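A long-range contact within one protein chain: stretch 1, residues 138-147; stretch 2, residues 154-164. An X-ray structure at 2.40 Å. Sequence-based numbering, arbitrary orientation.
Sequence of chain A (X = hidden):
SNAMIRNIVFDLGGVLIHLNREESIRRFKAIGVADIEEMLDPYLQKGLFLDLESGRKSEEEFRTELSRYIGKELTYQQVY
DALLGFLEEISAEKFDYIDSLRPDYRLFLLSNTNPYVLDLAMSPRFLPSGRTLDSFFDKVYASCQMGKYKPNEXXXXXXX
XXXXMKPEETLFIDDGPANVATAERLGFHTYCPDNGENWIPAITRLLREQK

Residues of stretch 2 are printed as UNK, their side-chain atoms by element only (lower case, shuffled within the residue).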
ATOM      1  N   ASP A 138       1.495  -8.127  12.276  1.00 63.76           N
ATOM      2  CA  ASP A 138       2.225  -9.353  12.494  1.00 64.86           C
ATOM      3  C   ASP A 138       3.204  -9.523  11.349  1.00 64.90           C
ATOM      4  O   ASP A 138       4.356  -9.904  11.564  1.00 65.60           O
ATOM      5  CB  ASP A 138       1.276 -10.531  12.689  1.00 65.25           C
ATOM      6  CG  ASP A 138       0.506 -10.416  13.998  1.00 67.44           C
ATOM      7  OD1 ASP A 138       1.121 -10.566  15.078  1.00 69.42           O
ATOM      8  OD2 ASP A 138      -0.702 -10.121  13.961  1.00 69.71           O
ATOM      9  N   LYS A 139       2.761  -9.166  10.149  1.00 64.91           N
ATOM     10  CA  LYS A 139       3.637  -9.091   8.984  1.00 65.12           C
ATOM     11  C   LYS A 139       3.161  -8.123   7.890  1.00 64.44           C
ATOM     12  O   LYS A 139       1.966  -7.963   7.650  1.00 63.66           O
ATOM     13  CB  LYS A 139       3.892 -10.481   8.391  1.00 65.41           C
ATOM     14  CG  LYS A 139       5.035 -10.509   7.391  1.00 67.74           C
ATOM     15  CD  LYS A 139       5.787 -11.827   7.458  1.00 69.68           C
ATOM     16  CE  LYS A 139       6.920 -11.877   6.459  1.00 72.27           C
ATOM     17  NZ  LYS A 139       7.506 -13.283   6.363  1.00 76.19           N
ATOM     18  N   VAL A 140       4.146  -7.504   7.242  1.00 64.52           N
ATOM     19  CA  VAL A 140       3.973  -6.639   6.088  1.00 64.08           C
ATOM     20  C   VAL A 140       4.290  -7.385   4.782  1.00 63.66           C
ATOM     21  O   VAL A 140       5.382  -7.945   4.595  1.00 63.98           O
ATOM     22  CB  VAL A 140       4.835  -5.357   6.245  1.00 64.32           C
ATOM     23  CG1 VAL A 140       4.815  -4.511   4.979  1.00 64.12           C
ATOM     24  CG2 VAL A 140       4.317  -4.542   7.443  1.00 63.54           C
ATOM     25  N   TYR A 141       3.295  -7.401   3.902  1.00 63.12           N
ATOM     26  CA  TYR A 141       3.416  -7.950   2.580  1.00 62.77           C
ATOM     27  C   TYR A 141       3.438  -6.808   1.559  1.00 62.95           C
ATOM     28  O   TYR A 141       2.396  -6.187   1.241  1.00 63.13           O
ATOM     29  CB  TYR A 141       2.307  -8.998   2.318  1.00 62.01           C
ATOM     30  CG  TYR A 141       2.391 -10.188   3.281  1.00 62.02           C
ATOM     31  CD1 TYR A 141       3.337 -11.214   3.094  1.00 58.85           C
ATOM     32  CD2 TYR A 141       1.535 -10.276   4.396  1.00 60.93           C
ATOM     33  CE1 TYR A 141       3.422 -12.285   3.993  1.00 59.11           C
ATOM     34  CE2 TYR A 141       1.602 -11.355   5.289  1.00 58.06           C
ATOM     35  CZ  TYR A 141       2.538 -12.349   5.094  1.00 60.48           C
ATOM     36  OH  TYR A 141       2.596 -13.395   6.008  1.00 59.28           O
ATOM     37  N   ALA A 142       4.636  -6.543   1.042  1.00 63.14           N
ATOM     38  CA  ALA A 142       4.865  -5.405   0.143  1.00 63.63           C
ATOM     39  C   ALA A 142       5.252  -5.880  -1.239  1.00 63.16           C
ATOM     40  O   ALA A 142       6.251  -6.574  -1.390  1.00 63.39           O
ATOM     41  CB  ALA A 142       5.968  -4.499   0.698  1.00 63.25           C
ATOM     42  N   SER A 143       4.472  -5.476  -2.240  1.00 63.34           N
ATOM     43  CA  SER A 143       4.684  -5.884  -3.625  1.00 63.83           C
ATOM     44  C   SER A 143       6.154  -5.892  -4.071  1.00 64.38           C
ATOM     45  O   SER A 143       6.646  -6.902  -4.576  1.00 64.74           O
ATOM     46  CB  SER A 143       3.841  -5.013  -4.559  1.00 64.03           C
ATOM     47  OG  SER A 143       4.297  -3.682  -4.553  1.00 64.88           O
ATOM     48  N   CYS A 144       6.862  -4.790  -3.855  1.00 64.52           N
ATOM     49  CA  CYS A 144       8.261  -4.679  -4.300  1.00 64.74           C
ATOM     50  C   CYS A 144       9.223  -5.585  -3.535  1.00 65.10           C
ATOM     51  O   CYS A 144      10.308  -5.885  -4.031  1.00 64.15           O
ATOM     52  CB  CYS A 144       8.758  -3.214  -4.286  1.00 64.77           C
ATOM     53  SG  CYS A 144       8.614  -2.357  -2.681  1.00 64.92           S
ATOM     54  N   GLN A 145       8.842  -6.022  -2.337  1.00 65.34           N
ATOM     55  CA  GLN A 145       9.688  -6.985  -1.626  1.00 66.48           C
ATOM     56  C   GLN A 145       9.437  -8.416  -2.120  1.00 67.00           C
ATOM     57  O   GLN A 145      10.250  -9.292  -1.917  1.00 66.77           O
ATOM     58  CB  GLN A 145       9.482  -6.881  -0.108  1.00 66.24           C
ATOM     59  CG  GLN A 145       9.817  -5.503   0.441  1.00 66.93           C
ATOM     60  CD  GLN A 145       9.729  -5.389   1.966  1.00 67.87           C
ATOM     61  OE1 GLN A 145       8.716  -5.741   2.596  1.00 67.74           O
ATOM     62  NE2 GLN A 145      10.799  -4.873   2.564  1.00 66.74           N
HETATM   63  N   MSE A 146       8.303  -8.643  -2.775  1.00 67.47           N
HETATM   64  CA  MSE A 146       7.867  -9.991  -3.045  1.00 69.05           C
HETATM   65  C   MSE A 146       8.057 -10.384  -4.510  1.00 66.74           C
HETATM   66  O   MSE A 146       8.023 -11.561  -4.853  1.00 65.60           O
HETATM   67  CB  MSE A 146       6.412 -10.142  -2.616  1.00 68.49           C
HETATM   68  CG  MSE A 146       6.192  -9.963  -1.127  1.00 71.02           C
HETATM   69 SE   MSE A 146       4.296  -9.776  -0.678  1.00 79.03          SE
HETATM   70  CE  MSE A 146       3.840 -11.688  -0.580  1.00 75.10           C
ATOM     71  N   GLY A 147       8.283  -9.386  -5.358  1.00 65.94           N
ATOM     72  CA  GLY A 147       8.270  -9.584  -6.790  1.00 65.04           C
ATOM     73  C   GLY A 147       6.881  -9.937  -7.325  1.00 65.28           C
ATOM     74  O   GLY A 147       6.779 -10.613  -8.342  1.00 64.98           O
ATOM     75  N   UNK A 154      -1.264 -14.603  -7.177  1.00 63.80           N
ATOM     76  CA  UNK A 154      -0.007 -15.060  -6.583  1.00 63.66           C
ATOM     77  C   UNK A 154       0.382 -14.318  -5.301  1.00 63.23           C
ATOM     78  O   UNK A 154       0.836 -14.946  -4.352  1.00 63.52           O
ATOM     79  o   UNK A 154       2.211 -14.152  -9.404  1.00 67.94           O
ATOM     80  c   UNK A 154       1.552 -13.959  -8.346  1.00 65.24           C
ATOM     81  c   UNK A 154       1.166 -15.233  -7.576  1.00 64.09           C
ATOM     82  o   UNK A 154       1.247 -12.808  -7.943  1.00 64.23           O
ATOM     83  N   UNK A 155       0.148 -13.013  -5.240  1.00 62.77           N
ATOM     84  CA  UNK A 155       0.554 -12.255  -4.052  1.00 61.82           C
ATOM     85  C   UNK A 155      -0.353 -12.612  -2.843  1.00 62.09           C
ATOM     86  O   UNK A 155       0.139 -12.785  -1.727  1.00 62.31           O
ATOM     87  c   UNK A 155      -0.767 -10.039  -4.459  1.00 59.93           C
ATOM     88  c   UNK A 155       1.568 -10.066  -3.216  1.00 60.82           C
ATOM     89  c   UNK A 155       0.663 -10.706  -4.303  1.00 61.79           C
ATOM     90  c   UNK A 155       1.789  -8.524  -3.290  1.00 60.87           C
ATOM     91  N   UNK A 156      -1.655 -12.751  -3.076  1.00 61.55           N
ATOM     92  CA  UNK A 156      -2.561 -13.305  -2.064  1.00 61.39           C
ATOM     93  C   UNK A 156      -2.147 -14.698  -1.580  1.00 61.96           C
ATOM     94  O   UNK A 156      -2.202 -14.984  -0.364  1.00 61.76           O
ATOM     95  c   UNK A 156      -5.745  -9.375  -3.099  1.00 59.99           C
ATOM     96  c   UNK A 156      -4.385 -11.229  -3.925  1.00 58.40           C
ATOM     97  c   UNK A 156      -4.955  -9.932  -4.107  1.00 61.60           C
ATOM     98  c   UNK A 156      -3.991 -13.341  -2.583  1.00 60.53           C
ATOM     99  c   UNK A 156      -5.970 -10.120  -1.910  1.00 61.14           C
ATOM    100  c   UNK A 156      -4.606 -11.958  -2.760  1.00 59.79           C
ATOM    101  c   UNK A 156      -5.391 -11.398  -1.757  1.00 58.44           C
ATOM    102  N   UNK A 157      -1.742 -15.557  -2.519  1.00 61.88           N
ATOM    103  CA  UNK A 157      -1.411 -16.926  -2.176  1.00 63.03           C
ATOM    104  C   UNK A 157      -0.106 -17.045  -1.357  1.00 62.94           C
ATOM    105  O   UNK A 157      -0.032 -17.848  -0.423  1.00 62.18           O
ATOM    106  c   UNK A 157      -2.545 -18.881  -5.393  1.00 67.38           C
ATOM    107  c   UNK A 157      -2.720 -17.929  -4.237  1.00 64.85           C
ATOM    108  c   UNK A 157      -1.404 -17.828  -3.427  1.00 63.53           C
ATOM    109  c   UNK A 157      -3.859 -18.430  -3.417  1.00 66.95           C
ATOM    110  N   UNK A 158       0.904 -16.242  -1.700  1.00 63.03           N
ATOM    111  CA  UNK A 158       2.124 -16.181  -0.914  1.00 64.04           C
ATOM    112  C   UNK A 158       1.794 -15.778   0.537  1.00 64.08           C
ATOM    113  O   UNK A 158       2.228 -16.450   1.482  1.00 63.65           O
ATOM    114  o   UNK A 158       5.538 -14.318  -2.809  1.00 72.84           O
ATOM    115  c   UNK A 158       5.623 -14.500  -1.581  1.00 66.83           C
ATOM    116  c   UNK A 158       4.534 -15.344  -0.903  1.00 66.13           C
ATOM    117  o   UNK A 158       6.581 -14.042  -0.905  1.00 69.07           O
ATOM    118  c   UNK A 158       3.147 -15.234  -1.552  1.00 63.42           C
ATOM    119  N   UNK A 159       0.991 -14.715   0.685  1.00 64.09           N
ATOM    120  CA  UNK A 159       0.491 -14.233   1.972  1.00 66.50           C
ATOM    121  C   UNK A 159      -0.211 -15.310   2.815  1.00 63.87           C
ATOM    122  O   UNK A 159       0.130 -15.514   3.983  1.00 64.04           O
ATOM    123 se   UNK A 159      -2.142 -10.950   2.959  1.00 76.50          SE
ATOM    124  c   UNK A 159      -3.671 -11.659   1.929  1.00 71.25           C
ATOM    125  c   UNK A 159      -0.446 -13.031   1.777  1.00 65.50           C
ATOM    126  c   UNK A 159      -1.122 -12.612   3.076  1.00 68.09           C
ATOM    127  N   UNK A 160      -1.194 -15.977   2.218  1.00 62.55           N
ATOM    128  CA  UNK A 160      -1.867 -17.147   2.824  1.00 60.53           C
ATOM    129  C   UNK A 160      -0.901 -18.224   3.293  1.00 60.51           C
ATOM    130  O   UNK A 160      -0.955 -18.631   4.459  1.00 60.70           O
ATOM    131  c   UNK A 160      -2.937 -17.710   1.851  1.00 61.43           C
ATOM    132  c   UNK A 160      -4.923 -17.006   0.357  1.00 59.35           C
ATOM    133  c   UNK A 160      -4.036 -16.648   1.584  1.00 58.28           C
ATOM    134  c   UNK A 160      -3.530 -19.044   2.326  1.00 59.76           C
ATOM    135  N   UNK A 161      -0.026 -18.701   2.398  1.00 59.70           N
ATOM    136  CA  UNK A 161       0.988 -19.693   2.757  1.00 58.55           C
ATOM    137  C   UNK A 161       1.889 -19.218   3.915  1.00 58.53           C
ATOM    138  O   UNK A 161       2.129 -19.963   4.869  1.00 57.67           O
ATOM    139  c   UNK A 161       1.827 -20.061   1.548  1.00 58.00           C
ATOM    140  N   UNK A 162       2.361 -17.970   3.840  1.00 58.70           N
ATOM    141  CA  UNK A 162       3.319 -17.478   4.823  1.00 59.52           C
ATOM    142  C   UNK A 162       2.693 -17.222   6.198  1.00 59.74           C
ATOM    143  O   UNK A 162       3.310 -17.520   7.223  1.00 59.40           O
ATOM    144  o   UNK A 162       4.804 -14.644   5.983  1.00 62.59           O
ATOM    145  c   UNK A 162       5.071 -15.679   5.336  1.00 62.04           C
ATOM    146  c   UNK A 162       4.043 -16.221   4.318  1.00 59.98           C
ATOM    147  o   UNK A 162       6.143 -16.297   5.500  1.00 63.60           O
ATOM    148  N   UNK A 163       1.471 -16.691   6.212  1.00 59.85           N
ATOM    149  CA  UNK A 163       0.787 -16.328   7.460  1.00 61.15           C
ATOM    150  C   UNK A 163      -0.047 -17.449   8.055  1.00 61.58           C
ATOM    151  O   UNK A 163      -0.302 -17.455   9.263  1.00 62.30           O
ATOM    152  o   UNK A 163      -1.232 -15.556   6.405  1.00 62.30           O
ATOM    153  c   UNK A 163      -0.147 -15.129   7.225  1.00 60.71           C
ATOM    154  N   UNK A 164      -0.513 -18.356   7.204  1.00 62.31           N
ATOM    155  CA  UNK A 164      -1.469 -19.389   7.600  1.00 63.39           C
ATOM    156  C   UNK A 164      -2.896 -18.908   7.828  1.00 64.05           C
ATOM    157  O   UNK A 164      -3.687 -19.590   8.464  1.00 63.97           O
TER
HETATM  158  O   HOH W   1       8.337 -13.475  -3.366  1.00 65.19           O

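Position 154 carries two side-chain carbons, the second bearing two oxygens, and makes no contact with stretch 1: a short carboxylate, Asp154. Position 155 has four carbons, forked at the first, with one arm two carbons long; that arm packs against Met146 and Ser143. This defines Ile155, whose CG1 lies 3.7 Å from Met146 SE and whose CD1 lies 3.9 Å from Ser143 CA.

At 156, one carbon leads into a six-carbon ring with no heteroatom, so this is Phe156; its CA-to-CB bond points away from stretch 1. Position 157 has four carbons forked at the second, hence Leu157, which is out of reach. At 158 there are three carbons, the third carrying two oxygens, and this carboxylate end meets the Met146 methyl: Glu158. The CD of Glu158 approaches Met146 CE to 3.5 Å, and water 1 lies 3.0 Å from Glu158 OE1 and 2.4 Å from Met146 O, donating a hydrogen bond in each case, although more acceptors are in reach than it has protons.

Position 159 is an unbranched chain of two carbons, selenium and a terminal carbon, with a carbon over one face of the Tyr141 ring: selenomethionine, Met159. Its CG sits 4.0 Å from the centroid of the Tyr141 ring, 23° off the normal, a CH-pi contact.

Position 160 repeats the four-carbon pattern forked at the first atom, giving Ile160, with CA-to-CB directed away. A single carbon at 161 gives Ala161, without contact. Position 162 has two carbons, the second with two oxygens; one oxygen lies 2.5 Å from Tyr141 OH. This is Asp162, and that oxygen is OD2, which accepts the tyrosine's hydrogen bond near the ring plane. Lys139 NZ makes a salt bridge to Asp162 OD2 at 3.0 Å, with a weak hydrogen bond to Asp162 OD1 at 3.4 Å.

At 163 there are one carbon and one oxygen, the carbon 3.5 Å from Tyr141 OH, indicating Ser163. Its OG donates to Met159 O at 2.8 Å, turning the hydroxyl back onto its own helix. Position 164 has no side-chain atom, hence Gly164; its positive phi, on leaving the helix, suits glycine.

The strand and helix run nearly antiparallel, at 160°, with their axes 10.0 Å apart at closest approach. Tyr141 helps span this gap: Met159 covers one ring face while Asp162 anchors the hydroxyl and also pairs with Lys139. Towards the other end of the helix, Met146 packs on Ile155 and reaches Glu158, extending the contact beyond the strand. Together the two stretches bury 433 Å², counting both sides.

Stretch 2 (154-164) DIFLEMIADSG
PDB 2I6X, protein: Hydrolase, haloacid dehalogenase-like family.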